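Local coordinates for protein thymidylate synthase ThyX (Streptomyces cacaoi subsp. asoensis, PDB 4P5A) that probably methylates dUMP or UMP at the uracil ring, using methylenetetrahydrofolate as carbon donor and bound FAD with NADPH as reductant, at residues 4-16 with 101-113. Residues are numbered along the deposited sequence; the frame is centred on the assembly and turned at random.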
ATOM      1  N   PRO B   4      28.917  17.440 -27.791  1.00 45.18           N
ATOM      2  CA  PRO B   4      28.091  18.263 -26.895  1.00 43.83           C
ATOM      3  C   PRO B   4      28.701  18.393 -25.476  1.00 42.48           C
ATOM      4  O   PRO B   4      29.161  17.397 -24.859  1.00 43.33           O
ATOM      5  CB  PRO B   4      26.708  17.562 -26.896  1.00 44.52           C
ATOM      6  CG  PRO B   4      26.946  16.148 -27.464  1.00 44.87           C
ATOM      7  CD  PRO B   4      28.431  16.044 -27.864  1.00 46.31           C
ATOM      8  N   ARG B   5      28.750  19.641 -25.005  1.00 39.62           N
ATOM      9  CA  ARG B   5      29.299  20.001 -23.695  1.00 36.37           C
ATOM     10  C   ARG B   5      28.307  19.553 -22.591  1.00 33.13           C
ATOM     11  O   ARG B   5      27.063  19.567 -22.784  1.00 32.07           O
ATOM     12  CB  ARG B   5      29.463  21.515 -23.618  1.00 37.93           C
ATOM     13  CG  ARG B   5      30.659  21.978 -22.837  1.00 44.15           C
ATOM     14  CD  ARG B   5      31.793  22.360 -23.790  1.00 55.30           C
ATOM     15  NE  ARG B   5      32.800  23.216 -23.147  1.00 63.06           N
ATOM     16  CZ  ARG B   5      34.082  23.278 -23.537  1.00 68.70           C
ATOM     17  NH1 ARG B   5      34.500  22.511 -24.561  1.00 67.62           N
ATOM     18  NH2 ARG B   5      34.953  24.094 -22.906  1.00 68.96           N
ATOM     19  N   ILE B   6      28.858  19.168 -21.453  1.00 27.02           N
ATOM     20  CA  ILE B   6      28.017  18.877 -20.339  1.00 24.20           C
ATOM     21  C   ILE B   6      27.606  20.195 -19.673  1.00 24.12           C
ATOM     22  O   ILE B   6      28.332  21.224 -19.737  1.00 23.83           O
ATOM     23  CB  ILE B   6      28.730  18.006 -19.289  1.00 21.44           C
ATOM     24  CG1 ILE B   6      29.999  18.680 -18.702  1.00 20.68           C
ATOM     25  CG2 ILE B   6      29.172  16.564 -19.868  1.00 24.81           C
ATOM     26  CD1 ILE B   6      30.395  17.999 -17.382  1.00 25.80           C
ATOM     27  N   GLU B   7      26.518  20.142 -18.882  1.00 22.98           N
ATOM     28  CA  GLU B   7      26.100  21.239 -18.068  1.00 24.10           C
ATOM     29  C   GLU B   7      26.141  20.836 -16.564  1.00 23.30           C
ATOM     30  O   GLU B   7      25.547  19.783 -16.167  1.00 23.94           O
ATOM     31  CB  GLU B   7      24.697  21.685 -18.475  1.00 25.53           C
ATOM     32  CG  GLU B   7      24.191  22.757 -17.564  1.00 31.91           C
ATOM     33  CD  GLU B   7      22.710  23.099 -17.781  1.00 38.77           C
ATOM     34  OE1 GLU B   7      21.924  22.320 -18.396  1.00 39.31           O
ATOM     35  OE2 GLU B   7      22.331  24.183 -17.293  1.00 42.96           O
ATOM     36  N   LEU B   8      26.892  21.576 -15.730  1.00 21.91           N
ATOM     37  CA  LEU B   8      26.801  21.362 -14.291  1.00 19.55           C
ATOM     38  C   LEU B   8      25.795  22.291 -13.652  1.00 21.91           C
ATOM     39  O   LEU B   8      25.808  23.491 -13.885  1.00 22.02           O
ATOM     40  CB  LEU B   8      28.119  21.587 -13.582  1.00 21.60           C
ATOM     41  CG  LEU B   8      29.289  20.861 -14.239  1.00 29.10           C
ATOM     42  CD1 LEU B   8      30.581  21.421 -13.587  1.00 32.88           C
ATOM     43  CD2 LEU B   8      29.159  19.407 -13.951  1.00 23.66           C
ATOM     44  N   ARG B   9      24.950  21.743 -12.784  1.00 18.27           N
ATOM     45  CA  ARG B   9      23.925  22.552 -12.093  0.54 18.59           C
ATOM     46  C   ARG B   9      23.905  22.145 -10.639  1.00 18.53           C
ATOM     47  O   ARG B   9      24.342  21.048 -10.305  1.00 16.75           O
ATOM     48  CB  ARG B   9      22.540  22.318 -12.704  0.54 20.29           C
ATOM     49  CG  ARG B   9      22.421  22.490 -14.200  0.54 19.82           C
ATOM     50  CD  ARG B   9      20.965  22.362 -14.699  0.54 27.51           C
ATOM     51  NE  ARG B   9      20.088  23.430 -14.179  0.54 32.48           N
ATOM     52  CZ  ARG B   9      19.653  24.483 -14.875  0.54 34.66           C
ATOM     53  NH1 ARG B   9      19.982  24.644 -16.151  0.54 34.30           N
ATOM     54  NH2 ARG B   9      18.864  25.374 -14.287  0.54 35.93           N
ATOM     55  N   SER B  10      23.398  23.026  -9.761  1.00 17.41           N
ATOM     56  CA  SER B  10      23.269  22.696  -8.368  1.00 18.18           C
ATOM     57  C   SER B  10      21.845  22.820  -7.891  1.00 18.74           C
ATOM     58  O   SER B  10      21.632  22.792  -6.682  1.00 22.00           O
ATOM     59  CB  SER B  10      24.109  23.638  -7.526  1.00 19.96           C
ATOM     60  OG  SER B  10      25.509  23.407  -7.739  1.00 25.05           O
ATOM     61  N   ASP B  11      20.904  23.085  -8.786  1.00 19.56           N
ATOM     62  CA  ASP B  11      19.567  23.424  -8.291  1.00 19.70           C
ATOM     63  C   ASP B  11      18.714  22.131  -8.315  1.00 18.06           C
ATOM     64  O   ASP B  11      18.979  21.206  -9.084  1.00 19.90           O
ATOM     65  CB  ASP B  11      18.869  24.488  -9.138  1.00 22.50           C
ATOM     66  CG  ASP B  11      18.801  24.128 -10.629  1.00 29.08           C
ATOM     67  OD1 ASP B  11      19.587  23.276 -11.118  1.00 39.04           O
ATOM     68  OD2 ASP B  11      17.943  24.699 -11.340  1.00 36.65           O
ATOM     69  N   ILE B  12      17.746  22.123  -7.436  1.00 16.49           N
ATOM     70  CA  ILE B  12      16.820  20.999  -7.380  1.00 18.29           C
ATOM     71  C   ILE B  12      15.488  21.679  -7.406  1.00 18.07           C
ATOM     72  O   ILE B  12      15.267  22.586  -6.588  1.00 20.62           O
ATOM     73  CB  ILE B  12      16.927  20.395  -6.013  1.00 20.01           C
ATOM     74  CG1 ILE B  12      18.316  19.862  -5.712  1.00 27.98           C
ATOM     75  CG2 ILE B  12      15.996  19.196  -5.980  1.00 21.41           C
ATOM     76  CD1 ILE B  12      18.635  18.696  -6.378  1.00 25.87           C
ATOM     77  N   THR B  13      14.661  21.370  -8.375  1.00 17.29           N
ATOM     78  CA  THR B  13      13.438  22.160  -8.526  1.00 17.66           C
ATOM     79  C   THR B  13      12.186  21.333  -8.318  1.00 14.02           C
ATOM     80  O   THR B  13      12.147  20.139  -8.600  1.00 13.35           O
ATOM     81  CB  THR B  13      13.341  22.822  -9.841  1.00 20.09           C
ATOM     82  OG1 THR B  13      13.127  21.867 -10.815  1.00 22.87           O
ATOM     83  CG2 THR B  13      14.637  23.615 -10.200  1.00 24.59           C
ATOM     84  N   VAL B  14      11.199  21.978  -7.756  1.00 12.37           N
ATOM     85  CA  VAL B  14       9.888  21.366  -7.415  1.00 11.25           C
ATOM     86  C   VAL B  14       8.862  22.419  -7.837  1.00 12.07           C
ATOM     87  O   VAL B  14       8.965  23.640  -7.467  1.00 12.58           O
ATOM     88  CB  VAL B  14       9.759  21.135  -5.912  1.00 14.40           C
ATOM     89  CG1 VAL B  14       8.346  20.796  -5.556  1.00 13.21           C
ATOM     90  CG2 VAL B  14      10.715  20.008  -5.425  1.00 13.15           C
ATOM     91  N   GLU B  15       7.908  21.995  -8.658  1.00 12.25           N
ATOM     92  CA  GLU B  15       6.766  22.912  -8.998  1.00 14.63           C
ATOM     93  C   GLU B  15       5.508  22.176  -8.683  1.00 12.68           C
ATOM     94  O   GLU B  15       5.366  21.047  -9.073  1.00 13.66           O
ATOM     95  CB  GLU B  15       6.773  23.235 -10.500  1.00 16.11           C
ATOM     96  CG  GLU B  15       8.054  24.019 -10.921  1.00 23.91           C
ATOM     97  CD  GLU B  15       8.355  23.881 -12.436  1.00 36.72           C
ATOM     98  OE1 GLU B  15       9.567  23.692 -12.764  1.00 39.24           O
ATOM     99  OE2 GLU B  15       7.356  23.906 -13.247  1.00 38.74           O
ATOM    100  N   LEU B  16       4.498  22.881  -8.141  1.00 11.59           N
ATOM    101  CA  LEU B  16       3.191  22.213  -7.990  1.00 12.27           C
ATOM    102  C   LEU B  16       2.428  22.282  -9.365  1.00 15.79           C
ATOM    103  O   LEU B  16       2.199  23.378  -9.942  1.00 18.24           O
ATOM    104  CB  LEU B  16       2.380  22.944  -6.887  1.00 12.56           C
ATOM    105  CG  LEU B  16       0.958  22.409  -6.698  1.00 13.79           C
ATOM    106  CD1 LEU B  16       1.079  21.078  -5.936  1.00 10.73           C
ATOM    107  CD2 LEU B  16       0.166  23.400  -5.775  1.00 17.91           C
ATOM    108  N   GLU B 101      17.017   9.693 -25.280  1.00 18.65           N
ATOM    109  CA  GLU B 101      18.402  10.058 -24.950  1.00 20.15           C
ATOM    110  C   GLU B 101      18.444  11.037 -23.792  1.00 18.85           C
ATOM    111  O   GLU B 101      17.592  11.920 -23.661  1.00 19.44           O
ATOM    112  CB  GLU B 101      19.021  10.707 -26.168  1.00 21.30           C
ATOM    113  CG  GLU B 101      20.413  11.229 -25.981  1.00 25.19           C
ATOM    114  CD  GLU B 101      21.051  11.678 -27.351  1.00 32.25           C
ATOM    115  OE1 GLU B 101      22.035  12.479 -27.286  1.00 33.90           O
ATOM    116  OE2 GLU B 101      20.584  11.186 -28.447  1.00 31.03           O
ATOM    117  N   VAL B 102      19.461  10.874 -22.933  1.00 16.80           N
ATOM    118  CA  VAL B 102      19.521  11.637 -21.728  1.00 17.11           C
ATOM    119  C   VAL B 102      20.271  12.931 -22.070  1.00 20.95           C
ATOM    120  O   VAL B 102      21.280  12.896 -22.838  1.00 20.54           O
ATOM    121  CB  VAL B 102      20.362  10.846 -20.651  1.00 17.49           C
ATOM    122  CG1 VAL B 102      20.577  11.712 -19.321  1.00 17.01           C
ATOM    123  CG2 VAL B 102      19.647   9.453 -20.348  1.00 16.08           C
ATOM    124  N   GLY B 103      19.817  14.021 -21.465  1.00 21.11           N
ATOM    125  CA  GLY B 103      20.474  15.348 -21.576  1.00 23.59           C
ATOM    126  C   GLY B 103      21.745  15.427 -20.774  1.00 24.15           C
ATOM    127  O   GLY B 103      21.985  14.637 -19.819  1.00 25.39           O
ATOM    128  N   ALA B 104      22.550  16.440 -21.074  1.00 24.76           N
ATOM    129  CA  ALA B 104      23.855  16.467 -20.453  1.00 24.75           C
ATOM    130  C   ALA B 104      23.848  17.376 -19.236  1.00 23.76           C
ATOM    131  O   ALA B 104      24.675  18.239 -19.114  1.00 24.00           O
ATOM    132  CB  ALA B 104      24.944  16.932 -21.475  1.00 28.07           C
ATOM    133  N   ALA B 105      22.920  17.153 -18.301  1.00 22.42           N
ATOM    134  CA  ALA B 105      22.870  18.002 -17.101  1.00 17.59           C
ATOM    135  C   ALA B 105      23.163  17.141 -15.939  1.00 16.01           C
ATOM    136  O   ALA B 105      22.543  16.030 -15.796  1.00 16.21           O
ATOM    137  CB  ALA B 105      21.555  18.678 -16.950  1.00 19.49           C
ATOM    138  N   PHE B 106      24.075  17.597 -15.080  1.00 14.63           N
ATOM    139  CA  PHE B 106      24.640  16.744 -13.992  1.00 13.87           C
ATOM    140  C   PHE B 106      24.696  17.600 -12.755  1.00 15.14           C
ATOM    141  O   PHE B 106      25.019  18.818 -12.816  1.00 14.19           O
ATOM    142  CB  PHE B 106      26.076  16.191 -14.315  1.00 14.36           C
ATOM    143  CG  PHE B 106      26.117  15.404 -15.530  1.00 15.76           C
ATOM    144  CD1 PHE B 106      26.444  15.989 -16.725  1.00 16.55           C
ATOM    145  CD2 PHE B 106      25.672  14.063 -15.507  1.00 18.18           C
ATOM    146  CE1 PHE B 106      26.397  15.299 -17.906  1.00 15.70           C
ATOM    147  CE2 PHE B 106      25.617  13.304 -16.735  1.00 17.96           C
ATOM    148  CZ  PHE B 106      26.015  13.926 -17.916  1.00 21.42           C
ATOM    149  N   TYR B 107      24.387  17.009 -11.590  1.00 12.34           N
ATOM    150  CA  TYR B 107      24.377  17.762 -10.368  1.00 13.62           C
ATOM    151  C   TYR B 107      25.780  17.839  -9.683  1.00 13.77           C
ATOM    152  O   TYR B 107      26.497  16.831  -9.549  1.00 13.97           O
ATOM    153  CB  TYR B 107      23.384  17.083  -9.330  1.00 14.09           C
ATOM    154  CG  TYR B 107      23.388  17.709  -7.950  1.00 13.71           C
ATOM    155  CD1 TYR B 107      24.145  17.133  -6.897  1.00 12.11           C
ATOM    156  CD2 TYR B 107      22.669  18.898  -7.687  1.00 14.79           C
ATOM    157  CE1 TYR B 107      24.185  17.716  -5.646  1.00 12.84           C
ATOM    158  CE2 TYR B 107      22.694  19.495  -6.412  1.00 13.57           C
ATOM    159  CZ  TYR B 107      23.447  18.922  -5.423  1.00 12.06           C
ATOM    160  OH  TYR B 107      23.489  19.467  -4.144  1.00 16.50           O
ATOM    161  N   VAL B 108      26.093  19.037  -9.180  1.00 16.13           N
ATOM    162  CA  VAL B 108      27.256  19.174  -8.267  1.00 16.65           C
ATOM    163  C   VAL B 108      26.776  20.065  -7.148  1.00 15.69           C
ATOM    164  O   VAL B 108      26.004  20.986  -7.381  1.00 18.63           O
ATOM    165  CB  VAL B 108      28.540  19.844  -9.042  1.00 16.91           C
ATOM    166  CG1 VAL B 108      29.076  18.931 -10.116  1.00 22.48           C
ATOM    167  CG2 VAL B 108      28.157  21.182  -9.586  1.00 21.01           C
ATOM    168  N   PRO B 109      27.249  19.839  -5.935  1.00 18.22           N
ATOM    169  CA  PRO B 109      26.769  20.655  -4.814  1.00 19.26           C
ATOM    170  C   PRO B 109      27.199  22.112  -4.956  1.00 20.78           C
ATOM    171  O   PRO B 109      28.273  22.360  -5.510  1.00 22.88           O
ATOM    172  CB  PRO B 109      27.386  19.993  -3.596  1.00 20.53           C
ATOM    173  CG  PRO B 109      28.449  18.946  -4.119  1.00 22.90           C
ATOM    174  CD  PRO B 109      28.228  18.786  -5.595  1.00 17.15           C
ATOM    175  N   ASP B 110      26.408  23.055  -4.446  1.00 22.49           N
ATOM    176  CA  ASP B 110      26.891  24.453  -4.479  1.00 24.31           C
ATOM    177  C   ASP B 110      27.841  24.787  -3.301  1.00 23.99           C
ATOM    178  O   ASP B 110      28.189  23.948  -2.438  1.00 22.67           O
ATOM    179  CB  ASP B 110      25.759  25.439  -4.555  1.00 24.84           C
ATOM    180  CG  ASP B 110      24.954  25.478  -3.310  1.00 29.16           C
ATOM    181  OD1 ASP B 110      25.404  25.064  -2.180  1.00 32.14           O
ATOM    182  OD2 ASP B 110      23.837  25.953  -3.441  1.00 34.65           O
ATOM    183  N   ALA B 111      28.288  26.031  -3.276  1.00 26.13           N
ATOM    184  CA  ALA B 111      29.341  26.356  -2.311  1.00 28.51           C
ATOM    185  C   ALA B 111      28.877  26.305  -0.859  1.00 30.14           C
ATOM    186  O   ALA B 111      29.717  26.267   0.014  1.00 32.68           O
ATOM    187  CB  ALA B 111      30.038  27.720  -2.670  1.00 30.15           C
ATOM    188  N   THR B 112      27.574  26.266  -0.587  1.00 28.32           N
ATOM    189  CA  THR B 112      27.067  26.242   0.793  1.00 29.74           C
ATOM    190  C   THR B 112      26.933  24.809   1.350  1.00 28.68           C
ATOM    191  O   THR B 112      26.906  24.600   2.550  1.00 29.77           O
ATOM    192  CB  THR B 112      25.680  26.972   0.942  1.00 30.11           C
ATOM    193  OG1 THR B 112      24.674  26.183   0.328  1.00 39.62           O
ATOM    194  CG2 THR B 112      25.696  28.283   0.257  1.00 33.62           C
ATOM    195  N   ARG B 113      26.852  23.823   0.477  1.00 26.51           N
ATOM    196  CA  ARG B 113      26.729  22.412   0.922  1.00 24.17           C
ATOM    197  C   ARG B 113      27.847  21.980   1.900  1.00 24.38           C
ATOM    198  O   ARG B 113      29.063  22.251   1.688  1.00 23.11           O
ATOM    199  CB  ARG B 113      26.771  21.516  -0.304  1.00 23.96           C
ATOM    200  CG  ARG B 113      25.517  20.566  -0.379  1.00 29.97           C
ATOM    201  CD  ARG B 113      25.885  19.435   0.355  1.00 28.40           C
ATOM    202  NE  ARG B 113      25.082  18.247   0.076  1.00 20.18           N
ATOM    203  CZ  ARG B 113      25.178  17.201   0.881  1.00 21.18           C
ATOM    204  NH1 ARG B 113      25.976  17.282   1.922  1.00 20.31           N
ATOM    205  NH2 ARG B 113      24.540  16.072   0.651  1.00 15.52           N
TER
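Y107 and F106 bring their rings to the segment 4-16 from the two sides of a short parallel sheet. The Y107 ring takes S10 O at its edge, near the ring plane, 3.5 Å from CE2. I12 CD1 comes obliquely to the same CE2. CG of Y107 lies anti to the backbone N (chi1 174°), which carries the ring along S10 toward I12; its OH is hydrogen-bonded to E208 of helix 207-223. On the other side, the I6 side chain crosses that of F106 at about a right angle, and CG2 reaches the ring obliquely, 3.6 Å from CE1. The F106 ring also meets Y145 of helix 131-157. L8, on the same face as F106, puts CD2 against V108 CG1 at 3.9 Å.

Four backbone hydrogen bonds join the two segments. E7 N donates to A104 O (2.7 Å), F106 N to E7 O, R9 N to F106 O and V108 N to R9 O. Just past the last bridge S10 OG donates to V108 O, at a doubtfully short distance. R9 starts on the face of A105 and Y107, but its end turns away from that strand. It is modelled in two conformers; in one, NE meets D11 OD1 at 3.1 Å, NH2 meets D11 OD2, and NH1 makes a weak, bent bond to E7 OE2.

D110 packs its CB 3.8 Å from S10 OG. Its OD1 accepts from T112 OG1, T112 N and R113 N, which ties the type I turn D110-R113. With an alanine here, T112 N and OG1 would probably lose this acceptor, R113 N would keep its backbone bond to D110 O, and the turn would be freer to shift.

Strands 7-9 and 105-107 thus form a two-stranded parallel sheet in this ThyX-family chain. It joins the N-terminal segment to the chain that follows the nucleotide-binding residues E94 to R98; beyond it comes the Asx turn at D110.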